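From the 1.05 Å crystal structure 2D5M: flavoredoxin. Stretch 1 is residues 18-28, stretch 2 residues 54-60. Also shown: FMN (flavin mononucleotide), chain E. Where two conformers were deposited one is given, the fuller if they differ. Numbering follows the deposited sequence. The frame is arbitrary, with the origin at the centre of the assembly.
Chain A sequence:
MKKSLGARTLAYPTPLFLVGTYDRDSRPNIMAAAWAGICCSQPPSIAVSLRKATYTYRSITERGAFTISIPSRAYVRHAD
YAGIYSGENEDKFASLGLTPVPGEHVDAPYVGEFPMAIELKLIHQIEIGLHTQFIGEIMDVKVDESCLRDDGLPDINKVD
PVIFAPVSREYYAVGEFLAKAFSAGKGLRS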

# COMPACT_ATOMS: atom_id res chain seq x y z
N LEU A 18 -2.90 -10.69 -5.14
CA LEU A 18 -3.30 -12.08 -5.01
C LEU A 18 -2.08 -12.90 -4.56
O LEU A 18 -1.08 -13.04 -5.30
CB LEU A 18 -3.90 -12.68 -6.25
CG LEU A 18 -5.34 -12.18 -6.52
CD1 LEU A 18 -5.30 -10.73 -6.97
CD2 LEU A 18 -6.04 -13.13 -7.49
N VAL A 19 -2.13 -13.39 -3.34
CA VAL A 19 -1.04 -14.13 -2.71
C VAL A 19 -1.18 -15.57 -3.08
O VAL A 19 -2.20 -16.21 -2.77
CB VAL A 19 -1.08 -13.94 -1.18
CG1 VAL A 19 0.03 -14.75 -0.55
CG2 VAL A 19 -0.93 -12.47 -0.79
N GLY A 20 -0.17 -16.10 -3.78
CA GLY A 20 -0.20 -17.46 -4.35
C GLY A 20 0.67 -18.39 -3.56
O GLY A 20 1.80 -18.06 -3.17
N THR A 21 0.19 -19.61 -3.32
CA THR A 21 0.88 -20.63 -2.55
C THR A 21 0.53 -22.04 -3.06
O THR A 21 -0.42 -22.23 -3.81
CB THR A 21 0.47 -20.58 -1.07
OG1 THR A 21 -0.95 -20.74 -0.95
CG2 THR A 21 0.94 -19.32 -0.35
N TYR A 22 1.34 -23.01 -2.64
CA TYR A 22 0.99 -24.43 -2.73
C TYR A 22 0.72 -24.99 -1.34
O TYR A 22 1.48 -24.72 -0.41
CB TYR A 22 2.16 -25.23 -3.34
CG TYR A 22 2.42 -25.00 -4.79
CD1 TYR A 22 1.50 -25.23 -5.76
CD2 TYR A 22 3.70 -24.52 -5.19
CE1 TYR A 22 1.77 -25.01 -7.12
CE2 TYR A 22 3.97 -24.31 -6.53
CZ TYR A 22 3.02 -24.57 -7.50
OH TYR A 22 3.32 -24.32 -8.80
N ASP A 23 -0.34 -25.79 -1.20
CA ASP A 23 -0.56 -26.51 0.05
C ASP A 23 0.31 -27.75 0.10
O ASP A 23 1.15 -28.00 -0.77
CB ASP A 23 -2.03 -26.77 0.31
CG ASP A 23 -2.62 -27.99 -0.41
OD1 ASP A 23 -1.95 -28.62 -1.25
OD2 ASP A 23 -3.80 -28.27 -0.12
N ARG A 24 0.13 -28.53 1.15
CA ARG A 24 0.99 -29.70 1.38
C ARG A 24 0.87 -30.77 0.31
O ARG A 24 1.83 -31.55 0.17
CB ARG A 24 0.72 -30.27 2.76
CG ARG A 24 -0.68 -30.88 2.88
CD ARG A 24 -1.01 -31.03 4.40
NE ARG A 24 -2.35 -31.52 4.62
CZ ARG A 24 -3.41 -30.76 4.51
NH1 ARG A 24 -3.37 -29.45 4.22
NH2 ARG A 24 -4.62 -31.30 4.72
N ASP A 25 -0.23 -30.77 -0.41
CA ASP A 25 -0.48 -31.71 -1.51
C ASP A 25 -0.25 -31.04 -2.86
O ASP A 25 -0.66 -31.60 -3.86
CB ASP A 25 -1.92 -32.22 -1.40
CG ASP A 25 -2.10 -33.05 -0.14
OD1 ASP A 25 -1.26 -33.96 -0.04
OD2 ASP A 25 -3.03 -32.78 0.66
N SER A 26 0.42 -29.89 -2.87
CA SER A 26 0.81 -29.16 -4.08
C SER A 26 -0.38 -28.60 -4.80
O SER A 26 -0.33 -28.26 -6.00
CB SER A 26 1.67 -30.04 -5.02
OG SER A 26 2.89 -30.37 -4.39
N ARG A 27 -1.51 -28.43 -4.10
CA ARG A 27 -2.66 -27.74 -4.68
C ARG A 27 -2.39 -26.24 -4.70
O ARG A 27 -2.04 -25.67 -3.66
CB ARG A 27 -3.93 -28.04 -3.85
CG ARG A 27 -4.25 -29.50 -3.72
CD ARG A 27 -5.34 -29.85 -2.75
NE ARG A 27 -6.56 -29.08 -2.90
CZ ARG A 27 -7.06 -28.11 -2.13
NH1 ARG A 27 -6.49 -27.69 -1.02
NH2 ARG A 27 -8.23 -27.54 -2.46
N PRO A 28 -2.53 -25.58 -5.84
CA PRO A 28 -2.26 -24.16 -5.92
C PRO A 28 -3.42 -23.33 -5.40
O PRO A 28 -4.59 -23.69 -5.57
CB PRO A 28 -2.05 -23.93 -7.42
CG PRO A 28 -2.99 -24.90 -8.05
CD PRO A 28 -2.91 -26.14 -7.19
N1 FMN E . -7.41 -11.45 4.33
C2 FMN E . -6.24 -11.32 5.03
O2 FMN E . -5.93 -12.15 5.90
N3 FMN E . -5.43 -10.22 4.78
C4 FMN E . -5.71 -9.21 3.89
O4 FMN E . -4.92 -8.26 3.74
C4A FMN E . -6.95 -9.31 3.21
N5 FMN E . -7.33 -8.32 2.36
C5A FMN E . -8.45 -8.57 1.61
C6 FMN E . -8.85 -7.56 0.69
C7 FMN E . -9.94 -7.70 -0.16
C7M FMN E . -10.39 -6.61 -1.10
C8 FMN E . -10.65 -8.96 -0.11
C8M FMN E . -11.79 -9.19 -1.09
C9 FMN E . -10.31 -9.92 0.83
C9A FMN E . -9.23 -9.76 1.68
N10 FMN E . -8.86 -10.69 2.68
C10 FMN E . -7.70 -10.51 3.40
C1' FMN E . -9.68 -11.91 2.89
C2' FMN E . -9.07 -13.15 2.25
O2' FMN E . -8.67 -12.93 0.89
C3' FMN E . -10.12 -14.27 2.28
O3' FMN E . -10.30 -14.64 3.66
C4' FMN E . -9.75 -15.49 1.44
O4' FMN E . -10.98 -16.25 1.30
C5' FMN E . -8.70 -16.36 2.05
O5' FMN E . -8.49 -17.49 1.15
P FMN E . -7.71 -18.81 1.64
O1P FMN E . -8.46 -19.39 2.84
O2P FMN E . -6.28 -18.47 2.01
O3P FMN E . -7.83 -19.68 0.40
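Stretch 2, residues 54-60: TYTYRSI

A helix laid across a strand packs through the residues on one of its faces, and flavoredoxin shows how the two ends of such a contact can differ in character. Residues 55–60 are helical (phi/psi near -60/-40) and cross strand 18–22 at 59°, with an axial approach of 7.8 Å. Thr-54 precedes the helix as its N-cap, OG1 accepting from Tyr-57 N at 3.3 Å, and does not touch the strand. Tyr-55 reaches past the strand to the turn that follows it: its OH donates to Asp-23 OD2 at 2.6 Å and accepts a weak bond from Arg-24 NH1 at 3.0 Å. The same Asp-23 OD2 pairs with Arg-27 NH1 at 2.9 Å, so the carboxylate joins helix to turn. Thr-56 points toward the strand; its CG2 lies 3.9 Å from Val-19 CG1 and 3.8 Å from Thr-21 CG2, while its OG1 donates to FMN O2P at 2.7 Å. Tyr-57 points away. Arg-58 stacks flat on the guanidinium of Arg-24, centres 3.8 Å apart, despite like charge. At Ser-59 the backbones draw close, its CA 5.0 Å from Asp-23 CA, and its CB packs 3.4 Å from Tyr-22 O. Ile-60 closes the stretch, CG1 resting 3.5 Å from Thr-21 CG2.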

# COMPACT_ATOMS: atom_id res chain seq x y z
N THR A 54 -6.86 -18.15 7.42
CA THR A 54 -6.78 -18.38 5.99
C THR A 54 -5.99 -19.67 5.69
O THR A 54 -5.04 -20.01 6.40
CB THR A 54 -6.15 -17.22 5.24
OG1 THR A 54 -4.81 -17.05 5.61
CG2 THR A 54 -6.87 -15.93 5.46
N TYR A 55 -6.41 -20.35 4.64
CA TYR A 55 -5.66 -21.57 4.24
C TYR A 55 -4.24 -21.17 3.80
O TYR A 55 -3.26 -21.88 4.02
CB TYR A 55 -6.45 -22.29 3.16
CG TYR A 55 -6.00 -23.69 2.86
CD1 TYR A 55 -6.04 -24.65 3.87
CD2 TYR A 55 -5.54 -24.09 1.62
CE1 TYR A 55 -5.66 -25.96 3.67
CE2 TYR A 55 -5.15 -25.41 1.37
CZ TYR A 55 -5.19 -26.35 2.40
OH TYR A 55 -4.83 -27.66 2.24
N THR A 56 -4.13 -20.02 3.15
CA THR A 56 -2.85 -19.50 2.70
C THR A 56 -1.84 -19.34 3.81
O THR A 56 -0.66 -19.63 3.63
CB THR A 56 -3.09 -18.14 2.00
OG1 THR A 56 -3.90 -18.38 0.84
CG2 THR A 56 -1.83 -17.48 1.55
N TYR A 57 -2.20 -18.93 4.98
CA TYR A 57 -1.39 -18.79 6.15
C TYR A 57 -0.66 -20.10 6.39
O TYR A 57 0.55 -20.14 6.61
CB TYR A 57 -2.23 -18.33 7.36
CG TYR A 57 -1.44 -18.16 8.65
CD1 TYR A 57 -1.17 -16.92 9.15
CD2 TYR A 57 -1.01 -19.20 9.44
CE1 TYR A 57 -0.47 -16.71 10.33
CE2 TYR A 57 -0.32 -19.05 10.58
CZ TYR A 57 -0.05 -17.79 11.04
OH TYR A 57 0.65 -17.63 12.23
N ARG A 58 -1.45 -21.17 6.46
CA ARG A 58 -0.88 -22.49 6.71
C ARG A 58 0.14 -22.80 5.63
O ARG A 58 1.26 -23.23 5.93
CB ARG A 58 -1.98 -23.54 6.75
CG ARG A 58 -1.40 -24.97 6.91
CD ARG A 58 -2.53 -25.99 7.00
NE ARG A 58 -1.96 -27.32 7.08
CZ ARG A 58 -2.70 -28.41 7.35
NH1 ARG A 58 -4.00 -28.24 7.53
NH2 ARG A 58 -2.11 -29.61 7.42
N SER A 59 -0.21 -22.60 4.38
CA SER A 59 0.72 -22.95 3.29
C SER A 59 2.02 -22.15 3.38
O SER A 59 3.10 -22.71 3.13
CB SER A 59 0.04 -22.75 1.94
OG SER A 59 -1.03 -23.66 1.84
N ILE A 60 1.95 -20.87 3.73
CA ILE A 60 3.17 -20.09 3.81
C ILE A 60 4.03 -20.58 4.95
O ILE A 60 5.26 -20.68 4.83
CB ILE A 60 2.88 -18.57 3.96
CG1 ILE A 60 2.23 -18.05 2.69
CG2 ILE A 60 4.16 -17.81 4.31
CD1 ILE A 60 1.80 -16.59 2.74
O HOH W 1 -2.64 -18.74 -1.56
O HOH W 2 -2.68 -22.70 -0.01